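Side-chain contacts in Adp-heptose LPS heptosyltransferase II (Escherichia coli, PDB 1PSW), which catalyses transfer of the second heptose from ADP-L-glycero-beta-D-manno-heptose to heptosyl-Kdo2-lipid A during synthesis of the lipopolysaccharide core: residues Leu160-Gly165 / Ala277-Pro282; Phe174-Glu179 / Gln215-Gly220; Tyr202-Lys207 / Ile330-Val335; Cys262-Thr267 / Ala341-Glu346; Gly271-Ala276 / Ala285-Ser290. All coordinates share one frame; numbering follows the deposited sequence.

Contact 1: Leu160-Gly165 / Ala277-Pro282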
# COMPACT_ATOMS: atom_id res chain seq x y z
N LEU A 160 8.73 2.72 5.59
CA LEU A 160 9.72 2.09 4.73
C LEU A 160 10.93 3.01 4.56
O LEU A 160 10.79 4.23 4.52
CB LEU A 160 9.12 1.80 3.35
CG LEU A 160 7.96 0.81 3.27
CD1 LEU A 160 7.41 0.74 1.85
CD2 LEU A 160 8.43 -0.56 3.73
N GLN A 161 12.12 2.41 4.46
CA GLN A 161 13.35 3.17 4.30
C GLN A 161 14.04 2.69 3.03
O GLN A 161 13.96 1.51 2.68
CB GLN A 161 14.27 2.95 5.51
CG GLN A 161 13.65 3.30 6.87
CD GLN A 161 13.53 4.79 7.10
OE1 GLN A 161 14.53 5.51 7.09
NE2 GLN A 161 12.31 5.28 7.31
N VAL A 162 14.72 3.61 2.34
CA VAL A 162 15.44 3.32 1.10
C VAL A 162 16.74 4.12 1.09
O VAL A 162 16.74 5.33 1.35
CB VAL A 162 14.59 3.71 -0.14
CG1 VAL A 162 15.42 3.58 -1.41
CG2 VAL A 162 13.34 2.83 -0.23
N SER A 163 17.86 3.47 0.78
CA SER A 163 19.15 4.16 0.76
C SER A 163 19.42 4.88 -0.56
O SER A 163 18.80 4.58 -1.58
CB SER A 163 20.28 3.16 1.01
OG SER A 163 20.40 2.27 -0.08
N GLU A 164 20.38 5.80 -0.55
CA GLU A 164 20.72 6.54 -1.75
C GLU A 164 21.30 5.61 -2.81
O GLU A 164 21.07 5.80 -4.00
CB GLU A 164 21.73 7.65 -1.44
CG GLU A 164 21.18 8.69 -0.47
CD GLU A 164 19.83 9.22 -0.91
OE1 GLU A 164 19.73 9.77 -2.03
OE2 GLU A 164 18.85 9.07 -0.13
N GLY A 165 22.05 4.61 -2.36
CA GLY A 165 22.64 3.66 -3.28
C GLY A 165 21.58 2.88 -4.04
O GLY A 165 21.71 2.64 -5.25
N ALA A 277 3.08 7.01 1.13
CA ALA A 277 2.86 7.52 2.48
C ALA A 277 3.85 6.91 3.47
O ALA A 277 4.37 7.59 4.35
CB ALA A 277 1.42 7.23 2.93
N ALA A 278 4.10 5.61 3.33
CA ALA A 278 5.03 4.89 4.20
C ALA A 278 6.45 5.39 4.00
O ALA A 278 7.26 5.36 4.92
CB ALA A 278 4.96 3.40 3.91
N LEU A 279 6.75 5.85 2.78
CA LEU A 279 8.07 6.37 2.45
C LEU A 279 8.22 7.83 2.88
O LEU A 279 9.30 8.40 2.77
CB LEU A 279 8.32 6.24 0.95
CG LEU A 279 8.56 4.80 0.47
CD1 LEU A 279 8.40 4.69 -1.05
CD2 LEU A 279 9.98 4.38 0.89
N ASN A 280 7.13 8.42 3.34
CA ASN A 280 7.13 9.82 3.79
C ASN A 280 7.49 10.79 2.65
O ASN A 280 8.20 11.78 2.86
CB ASN A 280 8.13 9.98 4.94
CG ASN A 280 7.90 11.24 5.75
OD1 ASN A 280 6.76 11.58 6.07
ND2 ASN A 280 8.97 11.94 6.09
N ARG A 281 7.01 10.49 1.45
CA ARG A 281 7.26 11.34 0.30
C ARG A 281 6.10 12.33 0.18
O ARG A 281 4.96 11.99 0.49
CB ARG A 281 7.33 10.50 -0.98
CG ARG A 281 8.54 9.56 -1.12
CD ARG A 281 9.79 10.33 -1.53
NE ARG A 281 10.33 11.10 -0.43
CZ ARG A 281 10.82 12.32 -0.53
NH1 ARG A 281 10.85 12.95 -1.70
NH2 ARG A 281 11.26 12.92 0.56
N PRO A 282 6.37 13.58 -0.24
CA PRO A 282 5.26 14.52 -0.38
C PRO A 282 4.30 13.88 -1.37
O PRO A 282 4.73 13.33 -2.38
CB PRO A 282 5.92 15.76 -0.94
CG PRO A 282 7.29 15.71 -0.32
CD PRO A 282 7.66 14.24 -0.47

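Contact 2: Phe174-Glu179 / Gln215-Gly220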
# COMPACT_ATOMS: atom_id res chain seq x y z
N PHE A 174 16.29 1.43 -14.74
CA PHE A 174 15.12 1.76 -15.52
C PHE A 174 15.34 2.90 -16.51
O PHE A 174 14.40 3.56 -16.96
CB PHE A 174 13.94 2.00 -14.58
CG PHE A 174 13.37 0.73 -14.02
CD1 PHE A 174 12.49 -0.03 -14.78
CD2 PHE A 174 13.81 0.23 -12.79
CE1 PHE A 174 12.05 -1.28 -14.33
CE2 PHE A 174 13.38 -1.02 -12.33
CZ PHE A 174 12.50 -1.77 -13.10
N SER A 175 16.61 3.11 -16.85
CA SER A 175 17.00 4.12 -17.82
C SER A 175 16.49 5.52 -17.54
O SER A 175 16.09 6.24 -18.46
CB SER A 175 16.55 3.69 -19.22
OG SER A 175 17.10 2.44 -19.56
N LEU A 176 16.50 5.91 -16.27
CA LEU A 176 16.05 7.23 -15.88
C LEU A 176 17.24 8.17 -15.78
O LEU A 176 18.30 7.80 -15.28
CB LEU A 176 15.32 7.18 -14.54
CG LEU A 176 14.01 6.39 -14.55
CD1 LEU A 176 13.43 6.32 -13.14
CD2 LEU A 176 13.02 7.06 -15.50
N SER A 177 17.04 9.40 -16.26
CA SER A 177 18.08 10.42 -16.24
C SER A 177 18.13 11.15 -14.90
O SER A 177 17.09 11.39 -14.28
CB SER A 177 17.84 11.44 -17.35
OG SER A 177 18.73 12.54 -17.22
N SER A 178 19.33 11.51 -14.46
CA SER A 178 19.49 12.23 -13.21
C SER A 178 19.58 13.73 -13.50
O SER A 178 19.78 14.54 -12.59
CB SER A 178 20.77 11.79 -12.48
OG SER A 178 20.77 10.39 -12.25
N GLU A 179 19.45 14.10 -14.77
CA GLU A 179 19.53 15.50 -15.17
C GLU A 179 18.32 16.34 -14.74
O GLU A 179 18.33 17.56 -14.88
CB GLU A 179 19.74 15.60 -16.68
CG GLU A 179 21.13 15.16 -17.15
CD GLU A 179 21.32 15.25 -18.66
OE1 GLU A 179 21.10 16.34 -19.23
OE2 GLU A 179 21.69 14.23 -19.29
N GLN A 215 10.67 15.83 -14.52
CA GLN A 215 10.44 14.73 -15.44
C GLN A 215 9.37 13.91 -14.72
O GLN A 215 9.27 13.96 -13.50
CB GLN A 215 11.70 13.90 -15.70
CG GLN A 215 12.25 13.13 -14.50
CD GLN A 215 13.39 12.21 -14.91
OE1 GLN A 215 13.19 11.28 -15.68
NE2 GLN A 215 14.59 12.48 -14.39
N VAL A 216 8.57 13.16 -15.48
CA VAL A 216 7.49 12.38 -14.89
C VAL A 216 7.69 10.88 -15.08
O VAL A 216 8.24 10.44 -16.10
CB VAL A 216 6.13 12.82 -15.51
CG1 VAL A 216 4.99 11.95 -15.00
CG2 VAL A 216 5.87 14.29 -15.16
N VAL A 217 7.27 10.12 -14.08
CA VAL A 217 7.37 8.67 -14.13
C VAL A 217 6.01 8.12 -13.71
O VAL A 217 5.46 8.53 -12.69
CB VAL A 217 8.45 8.14 -13.15
CG1 VAL A 217 8.55 6.62 -13.25
CG2 VAL A 217 9.80 8.79 -13.46
N LEU A 218 5.48 7.20 -14.50
CA LEU A 218 4.17 6.60 -14.24
C LEU A 218 4.37 5.21 -13.64
O LEU A 218 5.07 4.38 -14.21
CB LEU A 218 3.39 6.47 -15.55
CG LEU A 218 3.43 7.71 -16.46
CD1 LEU A 218 2.80 7.42 -17.82
CD2 LEU A 218 2.70 8.86 -15.77
N PHE A 219 3.76 4.98 -12.48
CA PHE A 219 3.86 3.69 -11.79
C PHE A 219 2.52 2.97 -11.83
O PHE A 219 1.47 3.61 -11.84
CB PHE A 219 4.26 3.87 -10.32
CG PHE A 219 5.59 4.51 -10.11
CD1 PHE A 219 6.76 3.82 -10.39
CD2 PHE A 219 5.68 5.81 -9.62
CE1 PHE A 219 8.00 4.41 -10.18
CE2 PHE A 219 6.92 6.42 -9.40
CZ PHE A 219 8.08 5.71 -9.68
N GLY A 220 2.56 1.64 -11.83
CA GLY A 220 1.33 0.87 -11.85
C GLY A 220 1.59 -0.59 -12.18
O GLY A 220 2.73 -1.00 -12.34
O HOH W 1 14.53 10.11 -17.78

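Contact 3: Tyr202-Lys207 / Ile330-Val335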
# COMPACT_ATOMS: atom_id res chain seq x y z
N TYR A 202 -4.03 13.83 -16.05
CA TYR A 202 -2.65 13.47 -15.71
C TYR A 202 -1.71 13.97 -16.82
O TYR A 202 -0.60 14.43 -16.53
CB TYR A 202 -2.48 11.95 -15.54
CG TYR A 202 -2.77 11.44 -14.13
CD1 TYR A 202 -1.93 11.78 -13.06
CD2 TYR A 202 -3.88 10.64 -13.87
CE1 TYR A 202 -2.19 11.33 -11.75
CE2 TYR A 202 -4.16 10.19 -12.57
CZ TYR A 202 -3.31 10.53 -11.52
OH TYR A 202 -3.59 10.10 -10.24
N ALA A 203 -2.16 13.91 -18.07
CA ALA A 203 -1.33 14.36 -19.19
C ALA A 203 -1.07 15.86 -19.11
O ALA A 203 0.05 16.32 -19.29
CB ALA A 203 -1.99 14.00 -20.51
N GLU A 204 -2.13 16.63 -18.86
CA GLU A 204 -2.02 18.08 -18.75
C GLU A 204 -1.08 18.43 -17.59
O GLU A 204 -0.25 19.34 -17.71
CB GLU A 204 -3.41 18.69 -18.51
CG GLU A 204 -3.44 20.19 -18.25
CD GLU A 204 -2.74 20.99 -19.34
OE1 GLU A 204 -3.04 20.76 -20.53
OE2 GLU A 204 -1.90 21.85 -19.00
N LEU A 205 -1.21 17.72 -16.48
CA LEU A 205 -0.35 17.97 -15.32
C LEU A 205 1.11 17.67 -15.67
O LEU A 205 2.02 18.37 -15.22
CB LEU A 205 -0.78 17.12 -14.12
CG LEU A 205 0.05 17.33 -12.83
CD1 LEU A 205 0.03 18.79 -12.43
CD2 LEU A 205 -0.49 16.46 -11.71
N ALA A 206 1.33 16.63 -16.45
CA ALA A 206 2.69 16.26 -16.84
C ALA A 206 3.30 17.37 -17.70
O ALA A 206 4.47 17.72 -17.53
CB ALA A 206 2.68 14.93 -17.60
N LYS A 207 2.52 17.92 -18.63
CA LYS A 207 3.01 18.99 -19.50
C LYS A 207 3.45 20.17 -18.65
O LYS A 207 4.49 20.78 -18.90
CB LYS A 207 1.92 19.45 -20.47
CG LYS A 207 1.46 18.39 -21.43
CD LYS A 207 0.37 18.92 -22.34
CE LYS A 207 -0.12 17.83 -23.26
NZ LYS A 207 -1.31 18.23 -24.06
N ILE A 330 -11.80 18.02 -10.76
CA ILE A 330 -10.55 18.44 -10.12
C ILE A 330 -9.59 18.80 -11.26
O ILE A 330 -9.13 17.92 -11.98
CB ILE A 330 -9.94 17.32 -9.25
CG1 ILE A 330 -10.83 17.08 -8.03
CG2 ILE A 330 -8.53 17.71 -8.81
CD1 ILE A 330 -10.30 16.02 -7.07
N THR A 331 -9.31 20.09 -11.41
CA THR A 331 -8.45 20.56 -12.49
C THR A 331 -6.96 20.36 -12.25
O THR A 331 -6.50 20.35 -11.12
CB THR A 331 -8.67 22.07 -12.76
OG1 THR A 331 -8.09 22.83 -11.70
CG2 THR A 331 -10.16 22.38 -12.86
N PRO A 332 -6.19 20.17 -13.33
CA PRO A 332 -4.74 19.98 -13.22
C PRO A 332 -4.10 21.18 -12.53
O PRO A 332 -3.09 21.05 -11.85
CB PRO A 332 -4.31 19.86 -14.68
CG PRO A 332 -5.48 19.17 -15.30
CD PRO A 332 -6.64 19.94 -14.71
N GLN A 333 -4.70 22.36 -12.71
CA GLN A 333 -4.17 23.57 -12.09
C GLN A 333 -4.31 23.52 -10.57
O GLN A 333 -3.41 23.95 -9.85
CB GLN A 333 -4.88 24.82 -12.64
CG GLN A 333 -4.27 26.13 -12.16
CD GLN A 333 -2.78 26.22 -12.47
OE1 GLN A 333 -2.35 26.11 -13.62
NE2 GLN A 333 -1.97 26.43 -11.43
N ARG A 334 -5.43 23.01 -10.08
CA ARG A 334 -5.63 22.90 -8.64
C ARG A 334 -4.57 21.97 -8.05
O ARG A 334 -3.94 22.28 -7.04
CB ARG A 334 -7.04 22.36 -8.33
CG ARG A 334 -7.31 22.13 -6.85
CD ARG A 334 -8.64 21.41 -6.65
NE ARG A 334 -9.79 22.23 -7.01
CZ ARG A 334 -10.45 23.02 -6.16
NH1 ARG A 334 -10.06 23.10 -4.89
NH2 ARG A 334 -11.48 23.73 -6.57
N VAL A 335 -4.38 20.83 -8.70
CA VAL A 335 -3.40 19.83 -8.27
C VAL A 335 -1.98 20.38 -8.36
O VAL A 335 -1.17 20.18 -7.45
CB VAL A 335 -3.52 18.54 -9.12
CG1 VAL A 335 -2.46 17.51 -8.69
CG2 VAL A 335 -4.92 17.94 -8.94

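Contact 4: Cys262-Thr267 / Ala341-Glu346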
# COMPACT_ATOMS: atom_id res chain seq x y z
N CYS A 262 11.44 9.92 -5.93
CA CYS A 262 10.64 11.03 -6.46
C CYS A 262 10.52 12.20 -5.49
O CYS A 262 10.41 11.99 -4.29
CB CYS A 262 9.23 10.58 -6.79
SG CYS A 262 9.11 9.39 -8.16
N LYS A 263 10.49 13.42 -6.03
CA LYS A 263 10.35 14.61 -5.19
C LYS A 263 8.93 14.71 -4.62
O LYS A 263 8.72 15.30 -3.56
CB LYS A 263 10.66 15.86 -6.00
CG LYS A 263 12.06 15.90 -6.58
CD LYS A 263 13.11 16.06 -5.49
CE LYS A 263 14.50 16.08 -6.09
NZ LYS A 263 15.52 16.41 -5.06
N ALA A 264 7.97 14.14 -5.34
CA ALA A 264 6.57 14.13 -4.93
C ALA A 264 5.82 13.10 -5.74
O ALA A 264 6.30 12.65 -6.79
CB ALA A 264 5.94 15.51 -5.13
N ILE A 265 4.64 12.73 -5.25
CA ILE A 265 3.80 11.73 -5.90
C ILE A 265 2.38 12.26 -6.03
O ILE A 265 1.90 12.96 -5.15
CB ILE A 265 3.74 10.43 -5.05
CG1 ILE A 265 5.16 9.86 -4.86
CG2 ILE A 265 2.82 9.42 -5.71
CD1 ILE A 265 5.84 9.42 -6.14
N VAL A 266 1.73 11.94 -7.14
CA VAL A 266 0.33 12.32 -7.36
C VAL A 266 -0.34 10.98 -7.61
O VAL A 266 0.12 10.20 -8.44
CB VAL A 266 0.16 13.21 -8.61
CG1 VAL A 266 -1.30 13.58 -8.80
CG2 VAL A 266 1.00 14.46 -8.48
N THR A 267 -1.43 10.71 -6.89
CA THR A 267 -2.09 9.42 -7.03
C THR A 267 -3.58 9.47 -6.67
O THR A 267 -4.05 10.41 -6.03
CB THR A 267 -1.44 8.38 -6.10
OG1 THR A 267 -2.11 7.12 -6.23
CG2 THR A 267 -1.54 8.84 -4.66
N ALA A 341 3.48 23.60 -3.82
CA ALA A 341 3.59 24.03 -2.42
C ALA A 341 4.38 23.01 -1.60
O ALA A 341 5.28 23.38 -0.84
CB ALA A 341 2.21 24.22 -1.82
N LEU A 342 4.03 21.74 -1.75
CA LEU A 342 4.71 20.67 -1.02
C LEU A 342 6.15 20.52 -1.52
O LEU A 342 7.04 20.17 -0.76
CB LEU A 342 3.97 19.35 -1.20
CG LEU A 342 2.57 19.21 -0.57
CD1 LEU A 342 1.95 17.89 -1.01
CD2 LEU A 342 2.67 19.28 0.95
N LEU A 343 6.36 20.78 -2.81
CA LEU A 343 7.70 20.67 -3.37
C LEU A 343 8.58 21.77 -2.78
O LEU A 343 9.76 21.54 -2.53
CB LEU A 343 7.65 20.78 -4.90
CG LEU A 343 7.16 19.52 -5.63
CD1 LEU A 343 6.83 19.85 -7.08
CD2 LEU A 343 8.22 18.44 -5.56
N LEU A 344 8.00 22.94 -2.55
CA LEU A 344 8.74 24.06 -1.98
C LEU A 344 9.16 23.73 -0.54
O LEU A 344 10.32 23.94 -0.17
CB LEU A 344 7.88 25.33 -1.98
CG LEU A 344 8.53 26.54 -1.30
CD1 LEU A 344 9.64 27.09 -2.20
CD2 LEU A 344 7.49 27.61 -1.04
N GLN A 345 8.22 23.23 0.24
CA GLN A 345 8.46 22.85 1.64
C GLN A 345 9.65 21.91 1.73
O GLN A 345 10.51 22.05 2.60
CB GLN A 345 7.23 22.15 2.22
CG GLN A 345 7.36 21.74 3.68
CD GLN A 345 6.42 20.59 4.06
OE1 GLN A 345 5.29 20.50 3.57
NE2 GLN A 345 6.88 19.72 4.96
N GLU A 346 9.67 20.93 0.84
CA GLU A 346 10.74 19.94 0.81
C GLU A 346 12.11 20.58 0.54
O GLU A 346 13.11 20.18 1.13
CB GLU A 346 10.42 18.87 -0.23
CG GLU A 346 11.53 17.85 -0.45
CD GLU A 346 11.07 16.68 -1.32
OE1 GLU A 346 10.40 16.92 -2.35
OE2 GLU A 346 11.40 15.53 -0.97

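Contact 5: Gly271-Ala276 / Ala285-Ser290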
# COMPACT_ATOMS: atom_id res chain seq x y z
N GLY A 271 -3.55 1.38 -3.81
CA GLY A 271 -2.52 0.75 -3.00
C GLY A 271 -1.18 1.48 -2.98
O GLY A 271 -0.54 1.57 -1.93
N LEU A 272 -0.74 1.99 -4.13
CA LEU A 272 0.54 2.68 -4.17
C LEU A 272 0.54 3.95 -3.34
O LEU A 272 1.60 4.41 -2.91
CB LEU A 272 0.97 2.96 -5.61
CG LEU A 272 1.35 1.72 -6.44
CD1 LEU A 272 1.69 2.17 -7.86
CD2 LEU A 272 2.56 1.00 -5.81
N MSE A 273 -0.63 4.54 -3.13
CA MSE A 273 -0.72 5.74 -2.31
C MSE A 273 -0.12 5.42 -0.94
O MSE A 273 0.70 6.16 -0.41
CB MSE A 273 -2.19 6.15 -2.12
CG MSE A 273 -2.40 7.40 -1.26
SE MSE A 273 -4.27 7.79 -0.95
CE MSE A 273 -4.48 6.45 0.51
N HIS A 274 -0.54 4.29 -0.39
CA HIS A 274 -0.06 3.85 0.92
C HIS A 274 1.45 3.61 0.94
O HIS A 274 2.10 3.84 1.96
CB HIS A 274 -0.82 2.59 1.34
CG HIS A 274 -2.28 2.84 1.51
ND1 HIS A 274 -2.77 3.69 2.48
CD2 HIS A 274 -3.34 2.47 0.76
CE1 HIS A 274 -4.08 3.83 2.31
NE2 HIS A 274 -4.44 3.10 1.28
N VAL A 275 1.99 3.15 -0.19
CA VAL A 275 3.42 2.93 -0.29
C VAL A 275 4.14 4.28 -0.19
O VAL A 275 5.09 4.42 0.59
CB VAL A 275 3.79 2.22 -1.61
CG1 VAL A 275 5.30 2.13 -1.76
CG2 VAL A 275 3.18 0.81 -1.63
N ALA A 276 3.69 5.27 -0.96
CA ALA A 276 4.30 6.60 -0.94
C ALA A 276 4.22 7.20 0.47
O ALA A 276 5.17 7.82 0.95
CB ALA A 276 3.60 7.51 -1.95
N ALA A 285 -3.14 13.20 -2.92
CA ALA A 285 -4.08 12.11 -3.16
C ALA A 285 -5.43 12.66 -3.62
O ALA A 285 -6.08 13.44 -2.92
CB ALA A 285 -4.24 11.29 -1.89
N LEU A 286 -5.85 12.23 -4.81
CA LEU A 286 -7.09 12.68 -5.42
C LEU A 286 -8.27 11.74 -5.19
O LEU A 286 -8.24 10.58 -5.61
CB LEU A 286 -6.87 12.89 -6.91
CG LEU A 286 -5.59 13.67 -7.24
CD1 LEU A 286 -5.48 13.85 -8.74
CD2 LEU A 286 -5.61 15.04 -6.54
N TYR A 287 -9.30 12.26 -4.54
CA TYR A 287 -10.50 11.48 -4.24
C TYR A 287 -11.74 11.98 -4.97
O TYR A 287 -11.91 13.17 -5.20
CB TYR A 287 -10.79 11.50 -2.74
CG TYR A 287 -9.85 10.66 -1.91
CD1 TYR A 287 -8.55 11.08 -1.65
CD2 TYR A 287 -10.28 9.45 -1.37
CE1 TYR A 287 -7.69 10.30 -0.87
CE2 TYR A 287 -9.44 8.67 -0.59
CZ TYR A 287 -8.15 9.10 -0.34
OH TYR A 287 -7.31 8.34 0.45
N GLY A 288 -12.61 11.03 -5.31
CA GLY A 288 -13.85 11.35 -5.98
C GLY A 288 -15.01 10.69 -5.26
O GLY A 288 -15.43 11.17 -4.21
N PRO A 289 -15.55 9.57 -5.78
CA PRO A 289 -16.67 8.91 -5.12
C PRO A 289 -16.34 8.30 -3.76
O PRO A 289 -17.22 8.16 -2.91
CB PRO A 289 -17.10 7.87 -6.15
CG PRO A 289 -15.80 7.48 -6.77
CD PRO A 289 -15.14 8.83 -6.99
N SER A 290 -15.07 7.94 -3.54
CA SER A 290 -14.65 7.35 -2.26
C SER A 290 -14.08 8.42 -1.33
O SER A 290 -13.74 9.52 -1.76
CB SER A 290 -13.60 6.27 -2.51
OG SER A 290 -12.37 6.83 -2.98

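Contact 1: Leu160-Gly165 / Ala277-Pro282
Leu279 reaches across to Leu160 and Val162 with a single methyl, CD2, which both of them touch. CD2 lies 3.7 Å from Leu160 CB, so it meets the root of that side chain and not its branched end. On its way it also passes the Leu160 carbonyl oxygen. Val162 closes on the same methyl through CG2, which is 3.9 Å from Leu279 CD2, and the two side chains cross obliquely. The valine presents this branch because CG1 takes the position anti to the backbone N (chi1 172°), leaving CG2 beside that nitrogen. Leu160 turns its own branch elsewhere. With CG anti to the carbonyl carbon (chi1 -64°), its branch point and its methyl CD1 meet the Ala278 methyl, Leu160 CG lying 4.0 Å from Ala278 CB. These contacts lie where the two halves of a GT-B glycosyltransferase meet: Leu160 and Ala278 both also touch Met15 of helix 11-27, which belongs to the N-terminal half, while helix 271-278 is part of the C-terminal Rossmann-like half. A backbone bond pins the pair, Leu160 N donating to Ala278 O at 3.1 Å and fairly straight at the hydrogen (165°). The accepting carbonyl belongs to the last turn of the helix, which ends in a Schellman motif with Asn280 at positive phi. Val162 and Leu279 are backed by helix 252-260, where both touch Ala260. One residue beyond Val162, the side chain of Ser163 caps the start of helix 164-173.

Contact 2: Phe174-Glu179 / Gln215-Gly220
Ser177 O lies in the plane of the Gln215 amide, at its NE2. The other flat group, the Phe219 ring farther along the strand, carries Val217 CG1 on one face, offset toward the rim. Gln215 NE2 donates to Ser177 O at 2.7 Å, with an N-H...O angle of 149°, and approaches tilted from the carbonyl plane. NE2 also donates to Arg180 O. The other amide atom, Gln215 OE1, accepts from a water 2.8 Å away, and that water in turn accepts from Ser177 N at 3.0 Å. Both polar ends of Ser177's backbone are thus read by one side chain, one directly and one through water. CG of Gln215 stands between the backbone N and the carbonyl carbon (chi1 65°), and the chain extends from there toward the loop. This loop joins helix 164-173, ended by a Schellman motif, to strand 182-186, next to strand 215-218 in the parallel sheet of the C-terminal Rossmann-like domain. An ST turn shapes it: Ser177 OG accepts from Glu179 N at 3.0 Å. An alanine in place of Gln215 would remove the amide, and Ser177 O and Arg180 O would probably lose their donor, and the water its hold on the strand. Beyond the amide the contact is apolar, Leu176 CD2 meeting Val217 CG2, the other methyl of that valine, at 4.2 Å.

Contact 3: Tyr202-Lys207 / Ile330-Val335
Glu204 meets Pro332 with its aliphatic part. CB and CG both rest on the proline ring, and Glu204 CG is 3.7 Å from Pro332 CB. The glutamate chain stretches away from its own backbone N (chi1 175°) and then bends at chi2 (54°), so that the methylene lies against the ring and the carboxylate is carried away from it. The two side chains cross at about a right angle. Leu205, the next residue, has the same first torsion near 180° but ends in two methyls, each with its own task. Leu205 CD1 lies 3.9 Å from Pro332 O, and Leu205 CD2 packs against Val335 CG1 at 3.8 Å. That valine methyl is the one anti to the backbone N (chi1 178°), and here too the side chains meet nearly at right angles. No hydrogen bond joins the two segments. Pro332 is the first residue of helix 332-347, and the N-cap before it, Thr331, takes the Arg334 N-H on OG1, with Arg334 N 3.1 Å from Thr331 OG1. With no backbone N-H to place, proline suits this first turn, and its ring faces helix 199-211. The two helices lie on the same face of the parallel sheet in the C-terminal Rossmann-like domain: Leu205 and Val335 both touch Val266 of strand 264-268, and Leu205 also touches Phe185 of the neighbouring strand. Trp197, in the loop before helix 199-211, donates from NE1 to Ile330 O and touches Val335.

Contact 4: Cys262-Thr267 / Ala341-Glu346
Glu346 extends to Lys263 with CG anti to its backbone N (chi1 174°) and the chain straight beyond it (chi2 171°), which carries the carboxylate from the helix to the start of the strand. Leu343, one turn earlier, takes the other common setting: CG lies beside the backbone N (chi1 -76°), and CD2 is swung toward the strand. This one methyl fills the angle between two residues, Leu343 CD2 lying 3.6 Å from Lys263 CB and 3.7 Å from Ala264 CB. Glu346 OE1 comes to 2.6 Å from Lys263 O, and it also lies 3.8 Å from Lys263 CB. Lys263 itself bends at chi2 and leads its amine away, leaving NZ 5.8 Å from Glu346 OE1. Helix 332-347, the last of the chain, thereby packs against strand 264-268, a central strand of the parallel C-terminal sheet in the GT-B fold. Leu343 also reaches Ile183 of the adjacent strand, and Ala264 is further covered by Leu339. The other oxygen of Glu346, OE2, forms a salt bridge with Arg281 NH1, which also bonds to Cys262 O. An alanine at Glu346 would take away the carboxylate and would probably leave the Arg281 charge without its acidic mate, held there by Cys262 O. Two oxygens as close as Glu346 OE1 and Lys263 O are consistent with the acid holding a proton, while Arg281 on OE2 would probably favour the charged form, so the ionisation of Glu346 is not settled.

Contact 5: Gly271-Ala276 / Ala285-Ser290
Met273, a selenomethionine in this crystal, wedges the end of its side chain between Ala285 and Tyr287. The tight part gathers round the selenium: Met273 SE is 3.6 Å from Ala285 CB and 3.4 Å from Tyr287 OH. The terminal methyl, Met273 CE, also comes to 3.4 Å from Tyr287 OH. The chain leaves the helix anti to the backbone N (chi1 179°) and turns only at chi3 (80°), which lays CE beside the hydroxyl. Met273 SE is 5.2 Å from the centroid of the Tyr287 ring, in an oblique Met-aromatic approach, and the side chains cross at about a right angle. The loose side comes beyond the ring, where the chain draws away through Gly288 to Pro289 and Ser290, which are partly exposed and do not touch segment 271-276. The contact lies inside the beta-alpha-beta unit formed by strand 264-268, helix 271-278 and strand 283-287. On the strand side, Leu286 is bonded through its backbone to Thr267, while Ala285 and Tyr287 pair with Ile305 of strand 302-306; on the helix side, Val275 packs on helix 252-260 and His274 meets Met15 and Met16 of helix 11-27.

Overall arrangement
Contacts 2 to 5 lie in the C-terminal Rossmann-like half of this GT-B enzyme; contact 1 sits at its border with the N-terminal half. Contacts 2, 4 and 5 use strands 215-218, 264-268 and 283-287 of one parallel sheet; the last two strands are neighbours. Contacts 3 and 4 have centres about 14 Å apart. Both use helix 332-347 and they meet at Val266 of strand 264-268, which fastens the C-terminal helix to the sheet. Contacts 1 and 5 have centres about 17 Å apart and share helix 271-278. The centres of contacts 1 and 3 are the most distant, about 25 Å apart. Along the chain contact 2 is nested within contact 1 and contact 5 within contact 4, while contact 1 crosses contacts 3, 4 and 5.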